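Local coordinates for protein putative secreted endoglycosylceramidase (Rhodococcus hoagii, PDB 6JYZ) that probably hydrolyses the O-glycosidic bond that joins sugar to ceramide in galactose-linked glycosphingolipids, as an endogalactosylceramidase of glycoside hydrolase family 5, at residues A[69-74]-A[107-112]; A[81-86]-A[216-221]. All coordinates share one frame; numbering follows the deposited sequence.

Contact 1: residues A[69-74]-A[107-112]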
# COMPACT_ATOMS: atom_id res chain seq x y z
N THR A 69 15.40 -12.44 -3.06
CA THR A 69 15.92 -12.39 -1.71
C THR A 69 15.14 -11.36 -0.88
O THR A 69 15.07 -11.49 0.34
CB THR A 69 17.43 -12.10 -1.66
OG1 THR A 69 17.75 -10.75 -2.06
CG2 THR A 69 18.23 -13.11 -2.48
N ASP A 70 14.62 -10.29 -1.50
CA ASP A 70 13.83 -9.33 -0.74
C ASP A 70 12.56 -9.99 -0.24
O ASP A 70 12.15 -9.76 0.89
CB ASP A 70 13.41 -8.17 -1.65
CG ASP A 70 14.56 -7.28 -1.96
OD1 ASP A 70 14.74 -6.34 -1.10
OD2 ASP A 70 15.24 -7.48 -3.01
N PHE A 71 11.91 -10.80 -1.09
CA PHE A 71 10.67 -11.46 -0.69
C PHE A 71 10.95 -12.53 0.37
O PHE A 71 10.14 -12.74 1.28
CB PHE A 71 9.96 -12.02 -1.91
CG PHE A 71 9.51 -10.91 -2.84
CD1 PHE A 71 8.37 -10.19 -2.52
CD2 PHE A 71 10.23 -10.54 -3.98
CE1 PHE A 71 7.96 -9.12 -3.33
CE2 PHE A 71 9.83 -9.46 -4.78
CZ PHE A 71 8.70 -8.75 -4.43
N GLU A 72 12.13 -13.20 0.32
CA GLU A 72 12.48 -14.13 1.40
C GLU A 72 12.64 -13.35 2.69
O GLU A 72 12.19 -13.81 3.76
CB GLU A 72 13.80 -14.83 1.00
CG GLU A 72 13.60 -15.72 -0.23
CD GLU A 72 14.91 -16.18 -0.92
OE1 GLU A 72 15.99 -15.86 -0.37
OE2 GLU A 72 14.80 -16.88 -1.94
N ALA A 73 13.26 -12.16 2.67
CA ALA A 73 13.42 -11.36 3.85
C ALA A 73 12.07 -10.90 4.40
O ALA A 73 11.88 -10.77 5.62
CB ALA A 73 14.36 -10.21 3.61
N MET A 74 11.12 -10.54 3.50
CA MET A 74 9.78 -10.12 3.97
C MET A 74 9.11 -11.29 4.67
O MET A 74 8.47 -11.07 5.73
CB MET A 74 8.91 -9.73 2.78
CG MET A 74 9.43 -8.42 2.16
SD MET A 74 8.51 -8.11 0.57
CE MET A 74 9.86 -7.41 -0.39
N ARG A 107 5.43 -9.46 -13.06
CA ARG A 107 5.07 -10.86 -12.91
C ARG A 107 6.17 -11.60 -12.18
O ARG A 107 5.81 -12.45 -11.32
CB ARG A 107 4.85 -11.47 -14.31
CG ARG A 107 4.35 -12.91 -14.22
CD ARG A 107 4.01 -13.50 -15.59
NE ARG A 107 2.79 -12.85 -16.11
CZ ARG A 107 2.70 -12.03 -17.15
NH1 ARG A 107 3.79 -11.63 -17.78
NH2 ARG A 107 1.51 -11.50 -17.40
N GLU A 108 7.41 -11.29 -12.39
CA GLU A 108 8.48 -11.91 -11.61
C GLU A 108 8.35 -11.56 -10.14
O GLU A 108 8.56 -12.44 -9.28
CB GLU A 108 9.84 -11.49 -12.19
CG GLU A 108 11.03 -12.08 -11.43
CD GLU A 108 12.28 -11.43 -11.98
OE1 GLU A 108 12.48 -10.21 -11.88
OE2 GLU A 108 13.01 -12.16 -12.64
N ALA A 109 8.05 -10.29 -9.80
CA ALA A 109 7.84 -9.93 -8.40
C ALA A 109 6.63 -10.65 -7.83
O ALA A 109 6.71 -11.12 -6.65
CB ALA A 109 7.65 -8.41 -8.31
N VAL A 110 5.54 -10.80 -8.54
CA VAL A 110 4.38 -11.51 -8.06
C VAL A 110 4.77 -12.95 -7.77
O VAL A 110 4.31 -13.54 -6.77
CB VAL A 110 3.23 -11.44 -9.06
CG1 VAL A 110 2.09 -12.37 -8.71
CG2 VAL A 110 2.68 -10.00 -9.12
N GLN A 111 5.54 -13.59 -8.67
CA GLN A 111 5.89 -15.00 -8.49
C GLN A 111 6.90 -15.14 -7.37
O GLN A 111 6.74 -16.09 -6.56
CB GLN A 111 6.50 -15.52 -9.82
CG GLN A 111 6.73 -17.05 -9.75
CD GLN A 111 5.42 -17.81 -9.61
OE1 GLN A 111 4.43 -17.63 -10.30
NE2 GLN A 111 5.35 -18.69 -8.63
N ASP A 112 7.86 -14.28 -7.22
CA ASP A 112 8.78 -14.36 -6.09
C ASP A 112 8.06 -14.15 -4.77
O ASP A 112 8.33 -14.86 -3.77
CB ASP A 112 9.87 -13.31 -6.22
CG ASP A 112 10.91 -13.59 -7.33
OD1 ASP A 112 11.06 -14.80 -7.73
OD2 ASP A 112 11.60 -12.61 -7.71

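Contact 2: residues A[81-86]-A[216-221]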
# COMPACT_ATOMS: atom_id res chain seq x y z
N VAL A 81 1.71 -10.10 2.59
CA VAL A 81 1.27 -9.28 1.46
C VAL A 81 2.38 -8.28 1.19
O VAL A 81 3.16 -7.89 2.05
CB VAL A 81 -0.06 -8.54 1.78
CG1 VAL A 81 0.12 -7.41 2.79
CG2 VAL A 81 -0.74 -8.02 0.52
N VAL A 82 2.40 -7.84 -0.06
CA VAL A 82 3.22 -6.70 -0.49
C VAL A 82 2.33 -5.75 -1.29
O VAL A 82 1.49 -6.19 -2.07
CB VAL A 82 4.39 -7.17 -1.36
CG1 VAL A 82 3.95 -7.98 -2.54
CG2 VAL A 82 5.20 -6.02 -1.90
N ARG A 83 2.48 -4.47 -1.02
CA ARG A 83 1.89 -3.43 -1.87
C ARG A 83 3.01 -3.01 -2.83
O ARG A 83 3.96 -2.35 -2.46
CB ARG A 83 1.32 -2.29 -1.02
CG ARG A 83 0.62 -1.24 -1.91
CD ARG A 83 -0.17 -0.29 -1.02
NE ARG A 83 -0.80 0.81 -1.74
CZ ARG A 83 -0.43 2.09 -1.68
NH1 ARG A 83 0.72 2.48 -1.14
NH2 ARG A 83 -1.28 2.99 -2.20
N LEU A 84 2.87 -3.51 -4.07
CA LEU A 84 3.91 -3.33 -5.08
C LEU A 84 3.64 -2.02 -5.83
O LEU A 84 2.62 -1.90 -6.53
CB LEU A 84 3.88 -4.56 -6.00
CG LEU A 84 5.07 -4.62 -6.96
CD1 LEU A 84 6.38 -4.96 -6.24
CD2 LEU A 84 4.77 -5.66 -8.01
N ASN A 85 4.51 -1.05 -5.59
CA ASN A 85 4.27 0.30 -6.13
C ASN A 85 4.78 0.33 -7.57
O ASN A 85 6.01 0.38 -7.78
CB ASN A 85 5.02 1.32 -5.26
CG ASN A 85 4.89 1.13 -3.76
OD1 ASN A 85 5.93 1.10 -3.08
ND2 ASN A 85 3.68 1.04 -3.22
N ILE A 86 3.86 0.36 -8.51
CA ILE A 86 4.20 0.35 -9.93
C ILE A 86 3.82 1.68 -10.57
O ILE A 86 3.11 2.50 -9.97
CB ILE A 86 3.54 -0.82 -10.65
CG1 ILE A 86 2.02 -0.72 -10.65
CG2 ILE A 86 4.00 -2.18 -10.05
CD1 ILE A 86 1.30 -1.75 -11.54
N GLY A 216 -5.48 -7.92 -5.87
CA GLY A 216 -6.25 -6.97 -6.64
C GLY A 216 -5.46 -5.69 -6.82
O GLY A 216 -4.23 -5.69 -6.79
N TYR A 217 -6.26 -4.64 -7.05
CA TYR A 217 -5.74 -3.48 -7.77
C TYR A 217 -6.02 -2.24 -6.93
O TYR A 217 -7.21 -1.94 -6.70
CB TYR A 217 -6.50 -3.32 -9.09
CG TYR A 217 -6.73 -4.62 -9.82
CD1 TYR A 217 -5.70 -5.34 -10.35
CD2 TYR A 217 -8.03 -5.08 -9.92
CE1 TYR A 217 -5.98 -6.59 -11.03
CE2 TYR A 217 -8.34 -6.26 -10.56
CZ TYR A 217 -7.29 -6.96 -11.13
OH TYR A 217 -7.62 -8.14 -11.79
N ASP A 218 -4.99 -1.53 -6.51
CA ASP A 218 -5.13 -0.24 -5.81
C ASP A 218 -5.09 0.80 -6.93
O ASP A 218 -4.04 1.10 -7.51
CB ASP A 218 -4.02 -0.12 -4.74
CG ASP A 218 -4.16 1.07 -3.81
OD1 ASP A 218 -4.95 2.02 -4.07
OD2 ASP A 218 -3.41 1.05 -2.83
N LEU A 219 -6.30 1.32 -7.25
CA LEU A 219 -6.51 1.98 -8.53
C LEU A 219 -5.66 3.21 -8.77
O LEU A 219 -5.18 3.43 -9.87
CB LEU A 219 -7.98 2.33 -8.68
CG LEU A 219 -8.91 1.12 -8.66
CD1 LEU A 219 -10.37 1.63 -8.74
CD2 LEU A 219 -8.61 0.19 -9.83
N LEU A 220 -5.46 4.02 -7.71
CA LEU A 220 -4.50 5.13 -7.82
C LEU A 220 -4.08 5.51 -6.42
O LEU A 220 -4.96 5.78 -5.55
CB LEU A 220 -5.13 6.33 -8.54
CG LEU A 220 -4.21 7.52 -8.79
CD1 LEU A 220 -3.01 7.12 -9.65
CD2 LEU A 220 -5.00 8.63 -9.43
N ASN A 221 -2.79 5.58 -6.19
CA ASN A 221 -2.32 5.97 -4.85
C ASN A 221 -2.65 7.43 -4.61
O ASN A 221 -2.44 8.28 -5.51
CB ASN A 221 -0.80 5.86 -4.83
CG ASN A 221 -0.25 6.31 -3.50
OD1 ASN A 221 -0.54 5.68 -2.47
ND2 ASN A 221 0.55 7.35 -3.47

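Contact 1: residues A[69-74]-A[107-112]
The F71 ring, packed against A109 and D112, is held between a backbone carbonyl and a methyl group. Over one face lies A109 O, 3.8 Å above the ring plane and displaced toward the rim, near CZ, CE1 and CE2. The opposite face carries the CE methyl of M74, from one turn further along the same helix, 3.7 Å above the plane and likewise off centre. D112 comes in obliquely, its CB methylene 3.6 Å from F71 CD2, so the aspartate meets the ring with its carbon stem. The carboxylate lies beyond that methylene, its plane 48° from the ring's. At the far end of the ring, CZ touches the methyl of A109, with F71 CZ and A109 CB 4.0 Å apart, while at the root of the side chain F71 CB rests 3.8 Å from D112 O. With CG anti to its carbonyl carbon (chi1 -65°), F71 sends the ring from helix 68-75 onto helix 100-115, two helices of the outer layer of the family 5 barrel. An alanine here removes the whole ring, which would probably open a gap between the helices and take from the D112 methylene, the A109 methyl and the M74 methyl a surface they pack on. D112 O has a polar partner of its own in the side chain of N116. The contact is small, burying 148 Å² in all, and rests on van der Waals packing of one phenylalanine against helix backbone and short aliphatic groups, so the ring is oriented by shape, clamped between A109 O and the M74 methyl.

Contact 2: residues A[81-86]-A[216-221]
R83 and D218 form a salt bridge in which two guanidinium nitrogens converge side-on on a single carboxylate oxygen. R83 NE lies 2.8 Å from D218 OD2 on its anti side, and R83 NH2 reaches D218 OD2 at 2.9 Å from well above the carboxylate plane. Both donors approach from the same face of the carboxylate, whose plane is turned 42° from that of the guanidinium, and OD2 sits close to the guanidinium plane. NH2 also serves a neutral partner: R83 NH2 donates to N221 OD1 at 2.8 Å in a nearly straight bond (169°), with the amide steeply inclined to the guanidinium. Strands 81-86 and 214-218 are not adjacent in the (beta/alpha)8 barrel; strand 119-124 runs between them, and R83 bridges past it inside the barrel. Its CG lies anti to the backbone N (chi1 -177°) and the chain stays extended to NE, which carries the guanidinium across to D218 and N221. N221 probably corresponds to the asparagine that precedes the acid/base glutamate in family 5 enzymes. Two further carboxylates pair with the buried arginine: E329 at NH1 and E263 at NH2, the latter also lying close to D218 OD1, a like-charge approach that R83 would probably ease. In addition, N46 OD1 accepts a hydrogen bond from NH1, and N221 ND2 donates to the Q126 carbonyl.

Contacts 1 and 2 lie on the outer and inner sides of the same part of the barrel, their centres about 15 Å apart. Helix 68-75 is followed, after a short connection, by strand 81-86, whose residues point both ways: V82 and L84 face the helices, R83 the interior. The two sites touch where L84 CD2 packs 4.0 Å from A109 CB and, more loosely, where V82 CG1 lies 4.3 Å from F71 CE1. Contact 2 is the more central, about 6 Å from the chain centre against 16 Å for contact 1. It also borders the probable active site, since R83 pairs with E329 on strand 326-330, where family 5 relatives carry the nucleophile.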